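Local coordinates for Mgp-operon protein 3 (Mycoplasma pneumoniae, PDB 6RJ1) that probably takes part in adhesion of the bacterium to host cells, as the extracellular N-domain of the P40/P90 adhesin, at residues 612-616 and 745-750. Sequence-based numbering, arbitrary orientation.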
ATOM      1  N   LEU A 612      20.451 -30.424  13.759  1.00115.99           N
ATOM      2  CA  LEU A 612      20.801 -31.101  15.029  1.00117.37           C
ATOM      3  C   LEU A 612      19.845 -30.724  16.229  1.00122.47           C
ATOM      4  O   LEU A 612      18.992 -31.541  16.581  1.00122.77           O
ATOM      5  CB  LEU A 612      22.321 -31.020  15.428  1.00117.84           C
ATOM      6  CG  LEU A 612      23.195 -29.706  15.508  1.00123.16           C
ATOM      7  CD1 LEU A 612      23.386 -28.958  14.176  1.00123.28           C
ATOM      8  CD2 LEU A 612      22.958 -28.865  16.753  1.00125.87           C
ATOM      9  N   ASP A 613      19.985 -29.524  16.832  1.00118.84           N
ATOM     10  CA  ASP A 613      19.185 -29.003  17.953  1.00118.59           C
ATOM     11  C   ASP A 613      19.080 -27.450  17.860  1.00119.43           C
ATOM     12  O   ASP A 613      18.927 -26.749  18.872  1.00118.84           O
ATOM     13  CB  ASP A 613      19.789 -29.457  19.302  1.00121.26           C
ATOM     14  CG  ASP A 613      18.775 -29.733  20.402  1.00135.91           C
ATOM     15  OD1 ASP A 613      17.920 -28.846  20.666  1.00136.75           O
ATOM     16  OD2 ASP A 613      18.848 -30.824  21.015  1.00142.60           O
ATOM     17  N   THR A 614      19.162 -26.939  16.618  1.00112.95           N
ATOM     18  CA  THR A 614      19.066 -25.530  16.242  1.00110.87           C
ATOM     19  C   THR A 614      18.241 -25.420  14.970  1.00109.21           C
ATOM     20  O   THR A 614      18.649 -25.918  13.920  1.00108.71           O
ATOM     21  CB  THR A 614      20.449 -24.815  16.198  1.00121.14           C
ATOM     22  OG1 THR A 614      20.329 -23.606  15.448  1.00120.52           O
ATOM     23  CG2 THR A 614      21.563 -25.660  15.589  1.00119.90           C
ATOM     24  N   PHE A 615      17.058 -24.801  15.078  1.00101.26           N
ATOM     25  CA  PHE A 615      16.151 -24.632  13.950  1.00 98.53           C
ATOM     26  C   PHE A 615      16.403 -23.348  13.169  1.00 95.37           C
ATOM     27  O   PHE A 615      17.155 -22.481  13.611  1.00 94.45           O
ATOM     28  CB  PHE A 615      14.674 -24.751  14.389  1.00100.70           C
ATOM     29  CG  PHE A 615      14.227 -23.870  15.536  1.00102.92           C
ATOM     30  CD1 PHE A 615      13.925 -22.526  15.328  1.00106.47           C
ATOM     31  CD2 PHE A 615      14.042 -24.400  16.808  1.00105.86           C
ATOM     32  CE1 PHE A 615      13.501 -21.714  16.386  1.00107.68           C
ATOM     33  CE2 PHE A 615      13.614 -23.588  17.868  1.00109.12           C
ATOM     34  CZ  PHE A 615      13.345 -22.251  17.649  1.00107.35           C
ATOM     35  N   ALA A 616      15.782 -23.253  11.982  1.00 86.78           N
ATOM     36  CA  ALA A 616      15.791 -22.119  11.059  1.00 83.65           C
ATOM     37  C   ALA A 616      14.561 -22.277  10.173  1.00 83.90           C
ATOM     38  O   ALA A 616      14.137 -23.411   9.892  1.00 83.30           O
ATOM     39  CB  ALA A 616      17.054 -22.119  10.211  1.00 83.92           C
ATOM     40  N   GLU A 745      12.928 -16.534  17.830  1.00113.47           N
ATOM     41  CA  GLU A 745      14.342 -16.475  17.464  1.00114.13           C
ATOM     42  C   GLU A 745      14.860 -17.846  17.073  1.00119.57           C
ATOM     43  O   GLU A 745      14.633 -18.816  17.796  1.00119.19           O
ATOM     44  CB  GLU A 745      15.210 -15.800  18.551  1.00115.70           C
ATOM     45  CG  GLU A 745      14.702 -15.918  19.984  1.00127.10           C
ATOM     46  CD  GLU A 745      15.108 -14.791  20.918  1.00143.51           C
ATOM     47  OE1 GLU A 745      15.558 -15.089  22.049  1.00139.03           O
ATOM     48  OE2 GLU A 745      14.972 -13.609  20.524  1.00130.59           O
ATOM     49  N   ALA A 746      15.514 -17.932  15.903  1.00117.63           N
ATOM     50  CA  ALA A 746      16.057 -19.179  15.364  1.00118.15           C
ATOM     51  C   ALA A 746      17.479 -19.448  15.842  1.00124.66           C
ATOM     52  O   ALA A 746      18.314 -18.541  15.852  1.00123.95           O
ATOM     53  CB  ALA A 746      16.005 -19.163  13.843  1.00118.77           C
ATOM     54  N   GLY A 747      17.725 -20.697  16.235  1.00124.12           N
ATOM     55  CA  GLY A 747      19.017 -21.172  16.718  1.00125.32           C
ATOM     56  C   GLY A 747      19.067 -21.544  18.189  1.00132.58           C
ATOM     57  O   GLY A 747      20.155 -21.769  18.729  1.00132.46           O
ATOM     58  N   ASN A 748      17.887 -21.627  18.842  1.00131.21           N
ATOM     59  CA  ASN A 748      17.750 -21.916  20.271  1.00131.85           C
ATOM     60  C   ASN A 748      17.910 -23.412  20.630  1.00137.87           C
ATOM     61  O   ASN A 748      18.874 -24.050  20.194  1.00137.32           O
ATOM     62  CB  ASN A 748      16.430 -21.332  20.824  1.00131.69           C
ATOM     63  CG  ASN A 748      16.357 -19.816  20.879  1.00150.05           C
ATOM     64  OD1 ASN A 748      15.298 -19.223  20.657  1.00141.35           O
ATOM     65  ND2 ASN A 748      17.463 -19.146  21.197  1.00141.20           N
ATOM     66  N   ARG A 749      16.981 -23.945  21.452  1.00136.00           N
ATOM     67  CA  ARG A 749      16.979 -25.312  21.985  1.00136.35           C
ATOM     68  C   ARG A 749      15.562 -25.949  21.960  1.00141.88           C
ATOM     69  O   ARG A 749      15.209 -26.708  22.876  1.00141.70           O
ATOM     70  CB  ARG A 749      17.564 -25.288  23.419  1.00135.42           C
ATOM     71  CG  ARG A 749      16.924 -24.227  24.332  1.00140.65           C
ATOM     72  CD  ARG A 749      17.706 -23.970  25.608  1.00143.85           C
ATOM     73  NE  ARG A 749      18.862 -23.096  25.391  1.00140.93           N
ATOM     74  CZ  ARG A 749      20.130 -23.486  25.485  1.00146.48           C
ATOM     75  NH1 ARG A 749      20.426 -24.743  25.799  1.00129.58           N
ATOM     76  NH2 ARG A 749      21.113 -22.622  25.270  1.00126.86           N
ATOM     77  N   ARG A 750      14.765 -25.642  20.894  1.00139.12           N
ATOM     78  CA  ARG A 750      13.366 -26.065  20.654  1.00139.13           C
ATOM     79  C   ARG A 750      12.374 -25.330  21.585  1.00143.64           C
ATOM     80  O   ARG A 750      11.347 -24.836  21.104  1.00143.24           O
ATOM     81  CB  ARG A 750      13.177 -27.607  20.694  1.00138.81           C
ATOM     82  CG  ARG A 750      11.775 -28.090  20.302  1.00146.66           C
ATOM     83  CD  ARG A 750      11.535 -29.551  20.646  1.00153.22           C
ATOM     84  NE  ARG A 750      10.109 -29.895  20.590  1.00158.53           N
ATOM     85  CZ  ARG A 750       9.619 -31.123  20.739  1.00170.77           C
ATOM     86  NH1 ARG A 750       8.311 -31.332  20.674  1.00156.82           N
ATOM     87  NH2 ARG A 750      10.433 -32.151  20.949  1.00156.00           N
TER
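The ring of F615 is the main piece of this contact. It reaches into the bend of 745-750 and meets mostly backbone. F615 CE1 lies 3.4 Å from E745 O. F615 CE2 lies 3.7 Å from R750 CA, which sits at the ring edge, near the ring plane. E745 O and A746 CA approach the ring obliquely. F615 CG stands between its own backbone N and carbonyl carbon (chi1 53°), which brings the ring over to this loop.

The methyl of A746 adds a small apolar touch, with A746 CB 4.2 Å from F615 CD1. T614 OG1 lies beside G747 CA, at 3.0 Å. F615 O and G747 N are 3.2 Å apart, but the angle is poor for a bond.

Outward, A616 pairs with F609 through the backbone, and F615 also touches L608. A616 packs on L585 and F679.

The weakly bonded strand about 614-616 pairs antiparallel with 609-611 in a small beta-hairpin. The irregular loop between strands 723-732 and 779-786 packs against it by van der Waals contact, far from the centre of the chain. The arrangement is plain surface packing of a loop on a hairpin in this adhesin.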